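Local coordinates for protein tannase (Lactobacillus plantarum, PDB 3WA7) that probably hydrolyses the ester bonds of gallotannins and other galloyl esters, releasing gallic acid, as an alpha/beta-hydrolase tannase, at residues Q273-A276 with T280-T283; G290-V295 with S423-I428. All blocks are in the same frame, centred on the assembly; numbering follows the deposited sequence.

Following the chain from its N terminus, interaction 1 comes first: residues 273-276, just past helix 252-271, turn back against 280-283 and close a short hairpin-like loop with three residues between the paired segments. The chain then enters helix 291-309, whose first turn forms one half of interaction 2; the other half, 423-428, leads into helix 425-436, and the contact closes the 127-residue connection between 295 and 423. The two contacts follow one another in series, neither nesting nor crossing. Thr283 N and Ser291 OG make a probable hydrogen bond between them, while Leu274, packed on Phe292 and on helix 425-436, joins the loop to the apolar contact of the two helices.

Interaction 1: Q273-A276 with T280-T283; sequences QLTA and THLT
Antiparallel backbones bring Thr275 and His281 together in a single beta bridge, their CA atoms 4.4 Å apart, with a hydrogen bond on each side of the pair. Leu282 N donates to Leu274 O over 2.8 Å, nearly straight at 170° although the donor is tilted from the carbonyl plane. Ala276 N reaches Thr280 O at 2.7 Å, here in the carbonyl plane and more bent. A water accepts from Leu274 N and lies within hydrogen-bonding distance of Leu282 O, joining the two backbones again.

The imidazole of His281 is met over one face by Gln273 and at its edge by Thr275. Gln273 OE1 sits 2.8 Å from His281 ND1, yet the angle is too poor for a hydrogen bond, and the amide stands 81° from the ring plane. A bend at chi2 (-54°) carries this amide back over the ring. Thr275 CG2 instead approaches His281 CD2, 3.3 Å away, the two side chains running alongside and pointing the same way. Away from the imidazole, Leu274 CB faces Leu282 CD1 at 4.3 Å.

The single antiparallel bridge thus closes a tight hairpin-like turn in the connection between helices 252-271 and 291-309, its polar links carried by the backbone and a water, with Leu274 and Leu282 both packed on Ile432 of helix 425-436.

Interaction 2: G290-V295 with S423-I428; sequences GSFRDV and SFAIPI. With SO4 (sulfate ion), chain B.
Phe292 reaches out from the first turn of helix 291-309 and sets the far end of its ring against Ala425 and Ile428 on helix 425-436. Ala425 CB meets the ring edge in its plane, 3.9 Å from Phe292 CE2, whereas Ile428 CG2 comes in obliquely, 4.0 Å from Phe292 CE1. The phenyl group gets there because CG is anti to the backbone N (chi1 -177°), which swings the ring across to the second helix. Val295, one turn further along, adds CG1 against the same Ile428 CG2 at 4.2 Å. This methyl thus touches both the aromatic and the aliphatic side chain, and the contact across the two segments is wholly apolar.

Gly290 occupies the N-cap position of helix 291-309, its carbonyl accepting from Asp294 N. Ser423 OG accepts from Ala425 N at 3.0 Å and caps the other helix; Gln219 also bonds that hydroxyl.

Arg293 takes no part in the apolar contact. Its chain runs extended from CG to NE, presenting the guanidinium edge to a sulfate ion. Arg293 NE donates to sulfate O3 at 2.7 Å (166°) and its NH2 to O2 at 2.9 Å (176°), a nearly straight two-pronged grip. The sulfate, probably from the crystallisation liquor, is also hydrogen-bonded by Arg297 and by the backbone amides of Leu332 and Ser333. With a leucine here both N-H donors are gone, and sulfate O2 and O3 would probably be left without these mates, the anion held less firmly.

Helix 425-436 links the parallel strands 410-414 and 440-444 of the central sheet, a beta-alpha-beta crossover of the alpha/beta-hydrolase fold, and the contact packs helix 291-309 against its first turn.

Interaction 1: Q273-A276 with T280-T283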
loop_
_atom_site.group_PDB
_atom_site.type_symbol
_atom_site.label_atom_id
_atom_site.label_comp_id
_atom_site.label_asym_id
_atom_site.label_seq_id
_atom_site.Cartn_x
_atom_site.Cartn_y
_atom_site.Cartn_z
ATOM N N GLN A 273 -6.847 -4.326 -21.417
ATOM C CA GLN A 273 -8.207 -4.737 -21.714
ATOM C C GLN A 273 -9.138 -4.531 -20.523
ATOM O O GLN A 273 -9.954 -5.399 -20.213
ATOM C CB GLN A 273 -8.241 -6.209 -22.142
ATOM C CG GLN A 273 -7.433 -6.512 -23.395
ATOM C CD GLN A 273 -7.814 -5.625 -24.561
ATOM O OE1 GLN A 273 -8.991 -5.492 -24.896
ATOM N NE2 GLN A 273 -6.817 -5.013 -25.191
ATOM N N LEU A 274 -9.002 -3.394 -19.843
ATOM C CA LEU A 274 -9.877 -3.088 -18.717
ATOM C C LEU A 274 -11.245 -2.910 -19.353
ATOM O O LEU A 274 -11.347 -2.375 -20.453
ATOM C CB LEU A 274 -9.456 -1.789 -18.028
ATOM C CG LEU A 274 -8.057 -1.736 -17.414
ATOM C CD1 LEU A 274 -7.838 -0.367 -16.783
ATOM C CD2 LEU A 274 -7.906 -2.833 -16.372
ATOM N N THR A 275 -12.297 -3.349 -18.675
ATOM C CA THR A 275 -13.625 -3.239 -19.256
ATOM C C THR A 275 -14.655 -2.566 -18.372
ATOM O O THR A 275 -14.514 -2.507 -17.148
ATOM C CB THR A 275 -14.173 -4.629 -19.631
ATOM O OG1 THR A 275 -14.320 -5.416 -18.445
ATOM C CG2 THR A 275 -13.221 -5.340 -20.576
ATOM N N ALA A 276 -15.695 -2.049 -19.016
ATOM C CA ALA A 276 -16.792 -1.408 -18.312
ATOM C C ALA A 276 -17.687 -2.559 -17.871
ATOM O O ALA A 276 -17.510 -3.689 -18.326
ATOM C CB ALA A 276 -17.545 -0.480 -19.250
ATOM N N THR A 280 -17.344 -3.319 -22.413
ATOM C CA THR A 280 -16.679 -2.357 -23.288
ATOM C C THR A 280 -15.236 -2.151 -22.826
ATOM O O THR A 280 -14.983 -1.995 -21.639
ATOM C CB THR A 280 -17.393 -0.994 -23.257
ATOM O OG1 THR A 280 -18.748 -1.149 -23.701
ATOM C CG2 THR A 280 -16.683 -0.010 -24.150
ATOM N N HIS A 281 -14.296 -2.141 -23.768
ATOM C CA HIS A 281 -12.887 -1.958 -23.432
ATOM C C HIS A 281 -12.511 -0.488 -23.263
ATOM O O HIS A 281 -12.785 0.337 -24.137
ATOM C CB HIS A 281 -12.003 -2.584 -24.515
ATOM C CG HIS A 281 -12.144 -4.069 -24.629
ATOM N ND1 HIS A 281 -11.598 -4.792 -25.668
ATOM C CD2 HIS A 281 -12.757 -4.970 -23.825
ATOM C CE1 HIS A 281 -11.868 -6.074 -25.500
ATOM N NE2 HIS A 281 -12.570 -6.210 -24.389
ATOM N N LEU A 282 -11.885 -0.164 -22.135
ATOM C CA LEU A 282 -11.458 1.207 -21.865
ATOM C C LEU A 282 -10.138 1.447 -22.582
ATOM O O LEU A 282 -9.246 0.594 -22.554
ATOM C CB LEU A 282 -11.275 1.429 -20.362
ATOM C CG LEU A 282 -12.548 1.320 -19.519
ATOM C CD1 LEU A 282 -12.200 1.502 -18.048
ATOM C CD2 LEU A 282 -13.550 2.376 -19.964
ATOM N N THR A 283 -10.004 2.609 -23.214
ATOM C CA THR A 283 -8.786 2.912 -23.960
ATOM C C THR A 283 -8.341 4.368 -23.888
ATOM O O THR A 283 -9.015 5.228 -23.314
ATOM C CB THR A 283 -8.962 2.582 -25.463
ATOM O OG1 THR A 283 -10.016 3.390 -25.998
ATOM C CG2 THR A 283 -9.307 1.111 -25.669
HETATM O O HOH W 1 -7.837 -1.066 -20.968
#

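Interaction 2: G290-V295 with S423-I428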
loop_
_atom_site.group_PDB
_atom_site.type_symbol
_atom_site.label_atom_id
_atom_site.label_comp_id
_atom_site.label_asym_id
_atom_site.label_seq_id
_atom_site.Cartn_x
_atom_site.Cartn_y
_atom_site.Cartn_z
ATOM N N GLY A 290 -9.476 9.901 -24.196
ATOM C CA GLY A 290 -10.262 8.700 -24.406
ATOM C C GLY A 290 -11.127 8.256 -23.246
ATOM O O GLY A 290 -11.205 8.922 -22.211
ATOM N N SER A 291 -11.770 7.108 -23.419
ATOM C CA SER A 291 -12.662 6.580 -22.398
ATOM C C SER A 291 -12.006 6.399 -21.034
ATOM O O SER A 291 -12.642 6.644 -20.008
ATOM C CB SER A 291 -13.284 5.263 -22.872
ATOM O OG SER A 291 -12.301 4.353 -23.322
ATOM N N PHE A 292 -10.742 5.985 -21.003
ATOM C CA PHE A 292 -10.082 5.813 -19.714
ATOM C C PHE A 292 -9.854 7.164 -19.046
ATOM O O PHE A 292 -10.006 7.294 -17.832
ATOM C CB PHE A 292 -8.737 5.099 -19.851
ATOM C CG PHE A 292 -8.070 4.839 -18.529
ATOM C CD1 PHE A 292 -8.543 3.837 -17.681
ATOM C CD2 PHE A 292 -7.007 5.626 -18.106
ATOM C CE1 PHE A 292 -7.964 3.630 -16.430
ATOM C CE2 PHE A 292 -6.422 5.426 -16.854
ATOM C CZ PHE A 292 -6.901 4.429 -16.016
ATOM N N ARG A 293 -9.479 8.169 -19.831
ATOM C CA ARG A 293 -9.257 9.496 -19.266
ATOM C C ARG A 293 -10.568 9.997 -18.657
ATOM O O ARG A 293 -10.571 10.635 -17.599
ATOM C CB ARG A 293 -8.786 10.473 -20.343
ATOM C CG ARG A 293 -8.462 11.856 -19.795
ATOM C CD ARG A 293 -8.076 12.828 -20.898
ATOM N NE ARG A 293 -7.676 14.135 -20.376
ATOM C CZ ARG A 293 -6.451 14.438 -19.956
ATOM N NH1 ARG A 293 -5.487 13.528 -19.998
ATOM N NH2 ARG A 293 -6.189 15.656 -19.496
ATOM N N ASP A 294 -11.677 9.705 -19.332
ATOM C CA ASP A 294 -13.000 10.107 -18.854
ATOM C C ASP A 294 -13.238 9.572 -17.443
ATOM O O ASP A 294 -13.824 10.255 -16.600
ATOM C CB ASP A 294 -14.102 9.557 -19.772
ATOM C CG ASP A 294 -14.254 10.341 -21.067
ATOM O OD1 ASP A 294 -13.467 11.278 -21.324
ATOM O OD2 ASP A 294 -15.181 10.007 -21.837
ATOM N N VAL A 295 -12.791 8.342 -17.194
ATOM C CA VAL A 295 -12.969 7.713 -15.891
ATOM C C VAL A 295 -12.222 8.476 -14.808
ATOM O O VAL A 295 -12.764 8.724 -13.731
ATOM C CB VAL A 295 -12.492 6.238 -15.912
ATOM C CG1 VAL A 295 -12.588 5.628 -14.519
ATOM C CG2 VAL A 295 -13.349 5.441 -16.883
ATOM N N SER A 423 0.417 8.350 -10.111
ATOM C CA SER A 423 -0.766 8.749 -10.866
ATOM C C SER A 423 -2.046 8.110 -10.347
ATOM O O SER A 423 -2.033 6.985 -9.842
ATOM C CB SER A 423 -0.604 8.383 -12.344
ATOM O OG SER A 423 -1.821 8.587 -13.044
ATOM N N PHE A 424 -3.150 8.839 -10.479
ATOM C CA PHE A 424 -4.459 8.346 -10.068
ATOM C C PHE A 424 -4.775 7.095 -10.878
ATOM O O PHE A 424 -5.534 6.239 -10.439
ATOM C CB PHE A 424 -5.533 9.401 -10.345
ATOM C CG PHE A 424 -5.340 10.674 -9.579
ATOM C CD1 PHE A 424 -5.219 11.890 -10.245
ATOM C CD2 PHE A 424 -5.281 10.656 -8.188
ATOM C CE1 PHE A 424 -5.040 13.078 -9.532
ATOM C CE2 PHE A 424 -5.102 11.832 -7.467
ATOM C CZ PHE A 424 -4.982 13.046 -8.138
ATOM N N ALA A 425 -4.185 7.004 -12.069
ATOM C CA ALA A 425 -4.408 5.858 -12.947
ATOM C C ALA A 425 -4.003 4.539 -12.301
ATOM O O ALA A 425 -4.616 3.505 -12.555
ATOM C CB ALA A 425 -3.641 6.045 -14.253
ATOM N N ILE A 426 -2.964 4.577 -11.470
ATOM C CA ILE A 426 -2.475 3.376 -10.805
ATOM C C ILE A 426 -3.528 2.702 -9.911
ATOM O O ILE A 426 -3.834 1.526 -10.096
ATOM C CB ILE A 426 -1.181 3.692 -10.008
ATOM C CG1 ILE A 426 -0.042 4.004 -10.990
ATOM C CG2 ILE A 426 -0.806 2.527 -9.105
ATOM C CD1 ILE A 426 0.312 2.851 -11.934
ATOM N N PRO A 427 -4.089 3.425 -8.924
ATOM C CA PRO A 427 -5.098 2.751 -8.098
ATOM C C PRO A 427 -6.380 2.448 -8.886
ATOM O O PRO A 427 -7.084 1.480 -8.600
ATOM C CB PRO A 427 -5.326 3.735 -6.948
ATOM C CG PRO A 427 -5.013 5.068 -7.570
ATOM C CD PRO A 427 -3.784 4.766 -8.397
ATOM N N ILE A 428 -6.678 3.271 -9.886
ATOM C CA ILE A 428 -7.874 3.043 -10.691
ATOM C C ILE A 428 -7.751 1.738 -11.482
ATOM O O ILE A 428 -8.715 0.981 -11.593
ATOM C CB ILE A 428 -8.128 4.231 -11.654
ATOM C CG1 ILE A 428 -8.527 5.467 -10.836
ATOM C CG2 ILE A 428 -9.227 3.874 -12.650
ATOM C CD1 ILE A 428 -8.588 6.757 -11.641
HETATM S S SO4 B . -9.539 17.425 -20.027
HETATM O O1 SO4 B . -10.560 17.449 -18.962
HETATM O O2 SO4 B . -8.209 17.719 -19.470
HETATM O O3 SO4 B . -9.524 16.096 -20.664
HETATM O O4 SO4 B . -9.873 18.445 -21.041
#